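Local coordinates for Cry23AA1 (Bacillus thuringiensis, PDB 4RHZ), which probably acts as an aerolysin-type pore-forming insecticidal toxin, working as a binary pair with Cry37Aa1, and binds zinc, at residues E68-T82 against T126-V140. Numbering follows the deposited sequence. Where two conformers were deposited one is given.
Sequences ESTVSFTWTETHTET and TTTTETHTWSDSTKV. With ZN (zinc ion), chain C.
H79, E130 and H132 converge on one zinc ion from the same face of an antiparallel strand pair, 68-82 against 126-140; imidazole nitrogens and a carboxylate oxygen are natural zinc donors. H79 NE2, 2.1 Å from the metal, makes the one bond of normal length. E130 OE1 belongs to the site but sits long, at 2.7 Å. H132, modelled in two conformers, lies edge-on in the one described, the zinc in its ring plane and almost equidistant from NE2 (2.8 Å) and CD2 (2.9 Å). The imidazoles meet rim to rim, planes 29° apart. E130 reaches in because its CG sits between backbone N and carbonyl carbon (chi1 50°) and the chain then runs extended.

Next along this face, E77 CG and CD meet W134 NE1 at the indole edge, the carboxylate turned 71° from the ring; E77 OE1 bonds weakly to G224 N. W75 meets W134 obliquely, CE3 to CD1 4.2 Å, both indoles giving broad apolar cover against Y152 of strand 146-179. Buried D136 is satisfied by S227, Y152 and S253.

The reverse face is mostly threonine and serine, beta-branched or small residues that suit an exposed strand. T82 OG1 and T127 OG1 share a hydrogen bond of 2.8 Å. At one end E68 OE2 makes a long salt bridge, 3.4 Å, to K139 NZ.

In this long aerolysin-family sheet, zinc can thus bridge strands already joined by a regular backbone ladder, held firmly by H79 and more loosely by E130 and H132, while hydroxyls keep the other face polar.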
ATOM      1  N   GLU A  68     -35.676 -12.296   8.627  1.00 51.27           N
ATOM      2  CA  GLU A  68     -34.405 -11.797   9.127  1.00 50.00           C
ATOM      3  C   GLU A  68     -33.479 -12.927   8.827  1.00 47.93           C
ATOM      4  O   GLU A  68     -33.857 -14.089   8.974  1.00 46.35           O
ATOM      5  CB  GLU A  68     -34.448 -11.500  10.624  1.00 51.03           C
ATOM      6  CG  GLU A  68     -35.422 -10.331  10.954  1.00 59.01           C
ATOM      7  CD  GLU A  68     -34.949  -9.400  12.082  1.00 68.23           C
ATOM      8  OE1 GLU A  68     -35.124  -8.161  11.957  1.00 71.63           O
ATOM      9  OE2 GLU A  68     -34.412  -9.900  13.099  1.00 73.19           O
ATOM     10  N   SER A  69     -32.279 -12.594   8.350  1.00 46.09           N
ATOM     11  CA  SER A  69     -31.296 -13.623   8.035  1.00 44.63           C
ATOM     12  C   SER A  69     -29.925 -13.127   8.505  1.00 43.86           C
ATOM     13  O   SER A  69     -29.529 -11.963   8.263  1.00 42.17           O
ATOM     14  CB  SER A  69     -31.301 -13.880   6.543  1.00 44.70           C
ATOM     15  OG  SER A  69     -30.713 -15.109   6.196  1.00 47.94           O
ATOM     16  N   THR A  70     -29.213 -14.007   9.197  1.00 42.49           N
ATOM     17  CA  THR A  70     -27.864 -13.703   9.615  1.00 42.14           C
ATOM     18  C   THR A  70     -26.829 -14.199   8.611  1.00 40.61           C
ATOM     19  O   THR A  70     -26.810 -15.383   8.305  1.00 37.97           O
ATOM     20  CB  THR A  70     -27.610 -14.270  11.015  1.00 43.11           C
ATOM     21  OG1 THR A  70     -28.386 -13.485  11.925  1.00 44.11           O
ATOM     22  CG2 THR A  70     -26.103 -14.115  11.430  1.00 44.89           C
ATOM     23  N   VAL A  71     -26.009 -13.288   8.052  1.00 39.27           N
ATOM     24  CA  VAL A  71     -24.881 -13.764   7.177  1.00 39.19           C
ATOM     25  C   VAL A  71     -23.530 -13.495   7.859  1.00 38.50           C
ATOM     26  O   VAL A  71     -23.281 -12.391   8.357  1.00 37.24           O
ATOM     27  CB  VAL A  71     -24.876 -13.134   5.748  1.00 39.37           C
ATOM     28  CG1 VAL A  71     -26.040 -13.673   4.910  1.00 40.90           C
ATOM     29  CG2 VAL A  71     -24.986 -11.622   5.817  1.00 39.75           C
ATOM     30  N   SER A  72     -22.692 -14.528   7.852  1.00 37.54           N
ATOM     31  CA  SER A  72     -21.469 -14.583   8.591  1.00 39.68           C
ATOM     32  C   SER A  72     -20.393 -14.959   7.611  1.00 39.61           C
ATOM     33  O   SER A  72     -20.583 -15.884   6.807  1.00 40.41           O
ATOM     34  CB  SER A  72     -21.490 -15.756   9.598  1.00 38.29           C
ATOM     35  OG  SER A  72     -22.373 -15.441  10.625  1.00 45.52           O
ATOM     36  N   PHE A  73     -19.243 -14.337   7.781  1.00 38.19           N
ATOM     37  CA  PHE A  73     -18.107 -14.557   6.902  1.00 39.45           C
ATOM     38  C   PHE A  73     -16.862 -14.735   7.721  1.00 40.38           C
ATOM     39  O   PHE A  73     -16.679 -14.119   8.788  1.00 40.85           O
ATOM     40  CB  PHE A  73     -17.904 -13.341   6.019  1.00 37.84           C
ATOM     41  CG  PHE A  73     -19.025 -13.103   5.085  1.00 35.10           C
ATOM     42  CD1 PHE A  73     -19.960 -12.108   5.341  1.00 34.39           C
ATOM     43  CD2 PHE A  73     -19.147 -13.870   3.958  1.00 31.61           C
ATOM     44  CE1 PHE A  73     -21.005 -11.873   4.446  1.00 35.19           C
ATOM     45  CE2 PHE A  73     -20.190 -13.658   3.054  1.00 32.39           C
ATOM     46  CZ  PHE A  73     -21.120 -12.642   3.301  1.00 31.71           C
ATOM     47  N   THR A  74     -15.994 -15.558   7.202  1.00 42.16           N
ATOM     48  CA  THR A  74     -14.708 -15.648   7.790  1.00 44.93           C
ATOM     49  C   THR A  74     -13.610 -15.613   6.724  1.00 45.06           C
ATOM     50  O   THR A  74     -13.746 -16.193   5.654  1.00 42.95           O
ATOM     51  CB  THR A  74     -14.656 -16.878   8.683  1.00 45.74           C
ATOM     52  OG1 THR A  74     -13.692 -16.637   9.699  1.00 52.50           O
ATOM     53  CG2 THR A  74     -14.309 -18.144   7.901  1.00 46.18           C
ATOM     54  N   TRP A  75     -12.510 -14.937   7.027  1.00 46.24           N
ATOM     55  CA  TRP A  75     -11.385 -14.982   6.121  1.00 48.23           C
ATOM     56  C   TRP A  75     -10.021 -14.863   6.820  1.00 48.13           C
ATOM     57  O   TRP A  75      -9.839 -14.058   7.736  1.00 47.58           O
ATOM     58  CB  TRP A  75     -11.536 -13.911   5.046  1.00 48.74           C
ATOM     59  CG  TRP A  75     -10.695 -14.179   3.864  1.00 53.90           C
ATOM     60  CD1 TRP A  75     -10.848 -15.188   2.943  1.00 57.80           C
ATOM     61  CD2 TRP A  75      -9.536 -13.436   3.467  1.00 58.91           C
ATOM     62  NE1 TRP A  75      -9.841 -15.109   1.984  1.00 61.45           N
ATOM     63  CE2 TRP A  75      -9.029 -14.040   2.291  1.00 60.66           C
ATOM     64  CE3 TRP A  75      -8.886 -12.303   3.987  1.00 61.96           C
ATOM     65  CZ2 TRP A  75      -7.893 -13.545   1.622  1.00 66.92           C
ATOM     66  CZ3 TRP A  75      -7.748 -11.807   3.322  1.00 65.33           C
ATOM     67  CH2 TRP A  75      -7.266 -12.424   2.154  1.00 66.95           C
ATOM     68  N   THR A  76      -9.079 -15.692   6.407  1.00 48.55           N
ATOM     69  CA  THR A  76      -7.743 -15.659   7.006  1.00 50.72           C
ATOM     70  C   THR A  76      -6.743 -15.114   5.985  1.00 49.57           C
ATOM     71  O   THR A  76      -6.552 -15.698   4.936  1.00 49.44           O
ATOM     72  CB  THR A  76      -7.301 -17.011   7.603  1.00 51.04           C
ATOM     73  OG1 THR A  76      -7.597 -18.043   6.663  1.00 55.84           O
ATOM     74  CG2 THR A  76      -8.033 -17.308   8.859  1.00 52.17           C
ATOM     75  N   GLU A  77      -6.226 -13.933   6.272  1.00 49.88           N
ATOM     76  CA  GLU A  77      -5.258 -13.255   5.403  1.00 52.38           C
ATOM     77  C   GLU A  77      -3.866 -13.489   5.989  1.00 51.79           C
ATOM     78  O   GLU A  77      -3.665 -13.521   7.217  1.00 51.06           O
ATOM     79  CB  GLU A  77      -5.492 -11.748   5.350  1.00 52.60           C
ATOM     80  CG  GLU A  77      -5.134 -10.972   6.680  1.00 57.49           C
ATOM     81  CD  GLU A  77      -4.861  -9.467   6.432  1.00 62.23           C
ATOM     82  OE1 GLU A  77      -5.446  -8.953   5.430  1.00 66.33           O
ATOM     83  OE2 GLU A  77      -4.079  -8.831   7.192  1.00 59.66           O
ATOM     84  N   THR A  78      -2.919 -13.706   5.108  1.00 52.41           N
ATOM     85  CA  THR A  78      -1.554 -13.875   5.565  1.00 52.65           C
ATOM     86  C   THR A  78      -0.907 -12.636   5.100  1.00 51.57           C
ATOM     87  O   THR A  78      -1.006 -12.293   3.928  1.00 50.83           O
ATOM     88  CB  THR A  78      -0.860 -15.145   5.025  1.00 53.37           C
ATOM     89  OG1 THR A  78      -1.404 -16.297   5.706  1.00 55.59           O
ATOM     90  CG2 THR A  78       0.674 -15.097   5.334  1.00 54.32           C
ATOM     91  N   HIS A  79      -0.294 -11.923   6.030  1.00 50.57           N
ATOM     92  CA  HIS A  79       0.357 -10.729   5.602  1.00 50.60           C
ATOM     93  C   HIS A  79       1.745 -10.290   6.241  1.00 49.92           C
ATOM     94  O   HIS A  79       2.077 -10.639   7.404  1.00 48.08           O
ATOM     95  CB  HIS A  79      -0.636  -9.671   5.749  1.00 49.85           C
ATOM     96  CG  HIS A  79      -0.488  -8.960   7.036  1.00 52.53           C
ATOM     97  ND1 HIS A  79       0.464  -7.982   7.218  1.00 57.18           N
ATOM     98  CD2 HIS A  79      -1.173  -9.056   8.190  1.00 51.74           C
ATOM     99  CE1 HIS A  79       0.372  -7.506   8.449  1.00 57.57           C
ATOM    100  NE2 HIS A  79      -0.603  -8.157   9.062  1.00 59.98           N
ATOM    101  N   THR A  80       2.469  -9.446   5.473  1.00 48.30           N
ATOM    102  CA  THR A  80       3.913  -9.182   5.641  1.00 47.45           C
ATOM    103  C   THR A  80       4.320  -7.712   6.010  1.00 46.31           C
ATOM    104  O   THR A  80       3.744  -6.749   5.501  1.00 46.46           O
ATOM    105  CB  THR A  80       4.634  -9.652   4.344  1.00 47.61           C
ATOM    106  OG1 THR A  80       4.421 -11.045   4.159  1.00 49.46           O
ATOM    107  CG2 THR A  80       6.136  -9.499   4.409  1.00 48.58           C
ATOM    108  N   GLU A  81       5.317  -7.559   6.889  1.00 44.27           N
ATOM    109  CA  GLU A  81       6.050  -6.283   7.115  1.00 41.67           C
ATOM    110  C   GLU A  81       7.561  -6.520   7.088  1.00 40.52           C
ATOM    111  O   GLU A  81       8.096  -7.542   7.603  1.00 39.84           O
ATOM    112  CB  GLU A  81       5.693  -5.647   8.441  1.00 41.66           C
ATOM    113  CG  GLU A  81       4.229  -5.516   8.615  1.00 46.87           C
ATOM    114  CD  GLU A  81       3.785  -4.994   9.968  1.00 53.72           C
ATOM    115  OE1 GLU A  81       4.560  -4.956  10.961  1.00 57.57           O
ATOM    116  OE2 GLU A  81       2.595  -4.618  10.040  1.00 56.76           O
ATOM    117  N   THR A  82       8.252  -5.554   6.497  1.00 37.57           N
ATOM    118  CA  THR A  82       9.642  -5.637   6.221  1.00 34.45           C
ATOM    119  C   THR A  82      10.252  -4.248   6.444  1.00 35.00           C
ATOM    120  O   THR A  82       9.679  -3.192   6.035  1.00 33.34           O
ATOM    121  CB  THR A  82       9.850  -6.122   4.857  1.00 34.13           C
ATOM    122  OG1 THR A  82       9.338  -7.430   4.812  1.00 34.46           O
ATOM    123  CG2 THR A  82      11.376  -6.200   4.448  1.00 33.14           C
ATOM    124  N   THR A 126      14.782  -7.473   8.043  1.00 34.10           N
ATOM    125  CA  THR A 126      13.836  -8.233   8.873  1.00 36.67           C
ATOM    126  C   THR A 126      12.390  -8.156   8.354  1.00 37.12           C
ATOM    127  O   THR A 126      11.853  -7.066   8.099  1.00 35.98           O
ATOM    128  CB  THR A 126      13.839  -7.876  10.397  1.00 37.00           C
ATOM    129  OG1 THR A 126      13.510  -6.502  10.525  1.00 42.41           O
ATOM    130  CG2 THR A 126      15.198  -8.122  11.080  1.00 37.12           C
ATOM    131  N   THR A 127      11.785  -9.332   8.220  1.00 36.61           N
ATOM    132  CA  THR A 127      10.403  -9.501   7.761  1.00 36.01           C
ATOM    133  C   THR A 127       9.631 -10.364   8.754  1.00 37.28           C
ATOM    134  O   THR A 127      10.146 -11.411   9.193  1.00 35.80           O
ATOM    135  CB  THR A 127      10.371 -10.232   6.434  1.00 35.79           C
ATOM    136  OG1 THR A 127      11.115  -9.496   5.458  1.00 33.41           O
ATOM    137  CG2 THR A 127       8.918 -10.437   5.932  1.00 37.58           C
ATOM    138  N   THR A 128       8.421  -9.909   9.124  1.00 39.35           N
ATOM    139  CA  THR A 128       7.382 -10.734   9.802  1.00 41.36           C
ATOM    140  C   THR A 128       6.201 -11.022   8.870  1.00 41.54           C
ATOM    141  O   THR A 128       5.632 -10.113   8.257  1.00 40.60           O
ATOM    142  CB  THR A 128       6.799 -10.064  11.053  1.00 42.02           C
ATOM    143  OG1 THR A 128       7.846  -9.638  11.886  1.00 46.13           O
ATOM    144  CG2 THR A 128       6.023 -11.081  11.889  1.00 44.97           C
ATOM    145  N   THR A 129       5.877 -12.297   8.745  1.00 42.40           N
ATOM    146  CA  THR A 129       4.687 -12.762   8.047  1.00 44.21           C
ATOM    147  C   THR A 129       3.801 -13.435   9.089  1.00 44.46           C
ATOM    148  O   THR A 129       4.219 -14.385   9.752  1.00 43.58           O
ATOM    149  CB  THR A 129       5.039 -13.829   7.002  1.00 44.82           C
ATOM    150  OG1 THR A 129       6.048 -13.327   6.143  1.00 49.50           O
ATOM    151  CG2 THR A 129       3.864 -14.161   6.089  1.00 45.20           C
ATOM    152  N   GLU A 130       2.585 -12.925   9.224  1.00 45.66           N
ATOM    153  CA  GLU A 130       1.592 -13.447  10.173  1.00 47.54           C
ATOM    154  C   GLU A 130       0.205 -13.563   9.556  1.00 47.92           C
ATOM    155  O   GLU A 130      -0.102 -12.935   8.548  1.00 46.90           O
ATOM    156  CB  GLU A 130       1.506 -12.576  11.398  1.00 47.18           C
ATOM    157  CG  GLU A 130       1.346 -11.127  11.095  1.00 50.85           C
ATOM    158  CD  GLU A 130       1.654 -10.204  12.287  1.00 58.80           C
ATOM    159  OE1 GLU A 130       1.290  -9.028  12.165  1.00 58.43           O
ATOM    160  OE2 GLU A 130       2.258 -10.633  13.329  1.00 64.85           O
ATOM    161  N   THR A 131      -0.634 -14.407  10.148  1.00 48.75           N
ATOM    162  CA  THR A 131      -1.985 -14.550   9.635  1.00 49.19           C
ATOM    163  C   THR A 131      -2.973 -13.816  10.509  1.00 48.57           C
ATOM    164  O   THR A 131      -2.766 -13.622  11.720  1.00 48.13           O
ATOM    165  CB  THR A 131      -2.433 -15.957   9.583  1.00 49.77           C
ATOM    166  OG1 THR A 131      -2.362 -16.448  10.923  1.00 52.38           O
ATOM    167  CG2 THR A 131      -1.561 -16.755   8.606  1.00 49.40           C
ATOM    168  N   HIS A 132      -4.029 -13.349   9.857  1.00 47.90           N
ATOM    169  CA  HIS A 132      -5.098 -12.723  10.582  0.50 47.71           C
ATOM    170  C   HIS A 132      -6.425 -13.323  10.106  1.00 47.99           C
ATOM    171  O   HIS A 132      -6.597 -13.683   8.937  1.00 46.79           O
ATOM    172  CB  HIS A 132      -5.009 -11.194  10.500  0.50 47.11           C
ATOM    173  CG  HIS A 132      -4.057 -10.596  11.498  0.50 47.20           C
ATOM    174  ND1 HIS A 132      -4.053 -10.952  12.833  0.50 47.78           N
ATOM    175  CD2 HIS A 132      -3.063  -9.688  11.353  0.50 43.27           C
ATOM    176  CE1 HIS A 132      -3.112 -10.275  13.469  0.50 43.44           C
ATOM    177  NE2 HIS A 132      -2.506  -9.496  12.594  0.50 41.54           N
ATOM    178  N   THR A 133      -7.323 -13.530  11.055  1.00 48.65           N
ATOM    179  CA  THR A 133      -8.612 -14.141  10.743  1.00 48.53           C
ATOM    180  C   THR A 133      -9.613 -13.026  10.906  1.00 46.66           C
ATOM    181  O   THR A 133      -9.803 -12.524  12.022  1.00 47.31           O
ATOM    182  CB  THR A 133      -8.936 -15.329  11.680  1.00 49.45           C
ATOM    183  OG1 THR A 133      -7.988 -16.371  11.423  1.00 50.12           O
ATOM    184  CG2 THR A 133     -10.371 -15.892  11.393  1.00 48.72           C
ATOM    185  N   TRP A 134     -10.154 -12.578   9.777  1.00 44.01           N
ATOM    186  CA  TRP A 134     -11.286 -11.638   9.754  1.00 42.32           C
ATOM    187  C   TRP A 134     -12.575 -12.467   9.976  1.00 40.51           C
ATOM    188  O   TRP A 134     -12.710 -13.543   9.451  1.00 38.86           O
ATOM    189  CB  TRP A 134     -11.340 -10.893   8.403  1.00 42.09           C
ATOM    190  CG  TRP A 134     -10.120 -10.045   8.152  1.00 40.50           C
ATOM    191  CD1 TRP A 134      -8.897 -10.492   7.766  1.00 40.16           C
ATOM    192  CD2 TRP A 134     -10.002  -8.617   8.288  1.00 35.94           C
ATOM    193  NE1 TRP A 134      -8.013  -9.435   7.669  1.00 39.00           N
ATOM    194  CE2 TRP A 134      -8.666  -8.274   7.973  1.00 35.95           C
ATOM    195  CE3 TRP A 134     -10.879  -7.612   8.667  1.00 35.61           C
ATOM    196  CZ2 TRP A 134      -8.178  -6.959   8.038  1.00 27.77           C
ATOM    197  CZ3 TRP A 134     -10.418  -6.309   8.720  1.00 33.22           C
ATOM    198  CH2 TRP A 134      -9.057  -5.995   8.413  1.00 35.46           C
ATOM    199  N   SER A 135     -13.470 -11.992  10.823  1.00 40.43           N
ATOM    200  CA  SER A 135     -14.778 -12.624  10.964  0.50 40.66           C
ATOM    201  C   SER A 135     -15.860 -11.558  11.144  1.00 40.59           C
ATOM    202  O   SER A 135     -15.727 -10.648  11.942  1.00 39.22           O
ATOM    203  CB  SER A 135     -14.756 -13.658  12.108  0.50 41.56           C
ATOM    204  OG  SER A 135     -13.865 -14.727  11.781  0.50 41.04           O
ATOM    205  N   ASP A 136     -16.921 -11.637  10.373  1.00 40.25           N
ATOM    206  CA  ASP A 136     -17.872 -10.572  10.457  1.00 39.87           C
ATOM    207  C   ASP A 136     -19.257 -11.191  10.253  1.00 40.48           C
ATOM    208  O   ASP A 136     -19.401 -12.226   9.558  1.00 40.23           O
ATOM    209  CB  ASP A 136     -17.576  -9.556   9.323  1.00 40.11           C
ATOM    210  CG  ASP A 136     -16.326  -8.662   9.588  1.00 39.97           C
ATOM    211  OD1 ASP A 136     -15.288  -8.838   8.872  1.00 35.90           O
ATOM    212  OD2 ASP A 136     -16.400  -7.757  10.453  1.00 38.04           O
ATOM    213  N   SER A 137     -20.282 -10.552  10.803  1.00 40.44           N
ATOM    214  CA  SER A 137     -21.640 -10.984  10.499  1.00 42.50           C
ATOM    215  C   SER A 137     -22.603  -9.881  10.735  1.00 43.78           C
ATOM    216  O   SER A 137     -22.293  -8.894  11.406  1.00 43.99           O
ATOM    217  CB  SER A 137     -22.052 -12.214  11.280  1.00 43.09           C
ATOM    218  OG  SER A 137     -22.032 -11.876  12.605  1.00 45.04           O
ATOM    219  N   THR A 138     -23.755  -9.986  10.084  1.00 43.97           N
ATOM    220  CA  THR A 138     -24.743  -8.918  10.186  1.00 43.90           C
ATOM    221  C   THR A 138     -26.091  -9.601   9.895  1.00 45.81           C
ATOM    222  O   THR A 138     -26.139 -10.731   9.347  1.00 45.28           O
ATOM    223  CB  THR A 138     -24.438  -7.775   9.238  1.00 43.72           C
ATOM    224  OG1 THR A 138     -25.206  -6.612   9.573  1.00 42.13           O
ATOM    225  CG2 THR A 138     -24.666  -8.165   7.766  1.00 43.20           C
ATOM    226  N   LYS A 139     -27.162  -8.928  10.309  1.00 46.81           N
ATOM    227  CA  LYS A 139     -28.481  -9.510  10.317  1.00 47.52           C
ATOM    228  C   LYS A 139     -29.245  -8.679   9.325  1.00 46.80           C
ATOM    229  O   LYS A 139     -29.430  -7.479   9.487  1.00 46.43           O
ATOM    230  CB  LYS A 139     -29.057  -9.371  11.701  1.00 48.49           C
ATOM    231  CG  LYS A 139     -30.058 -10.449  12.109  1.00 54.07           C
ATOM    232  CD  LYS A 139     -31.047  -9.844  13.166  1.00 58.74           C
ATOM    233  CE  LYS A 139     -31.651 -10.900  14.080  1.00 60.15           C
ATOM    234  NZ  LYS A 139     -32.009 -10.346  15.438  1.00 58.57           N
ATOM    235  N   VAL A 140     -29.661  -9.292   8.249  1.00 46.10           N
ATOM    236  CA  VAL A 140     -30.346  -8.488   7.263  1.00 46.86           C
ATOM    237  C   VAL A 140     -31.834  -8.841   7.221  1.00 46.00           C
ATOM    238  O   VAL A 140     -32.236  -9.985   7.459  1.00 45.19           O
ATOM    239  CB  VAL A 140     -29.713  -8.646   5.836  1.00 47.20           C
ATOM    240  CG1 VAL A 140     -29.678 -10.088   5.419  1.00 46.69           C
ATOM    241  CG2 VAL A 140     -30.534  -7.857   4.806  1.00 50.28           C
TER
HETATM  242 ZN    ZN C 301      -0.855  -7.824  11.084  1.00 82.22          ZN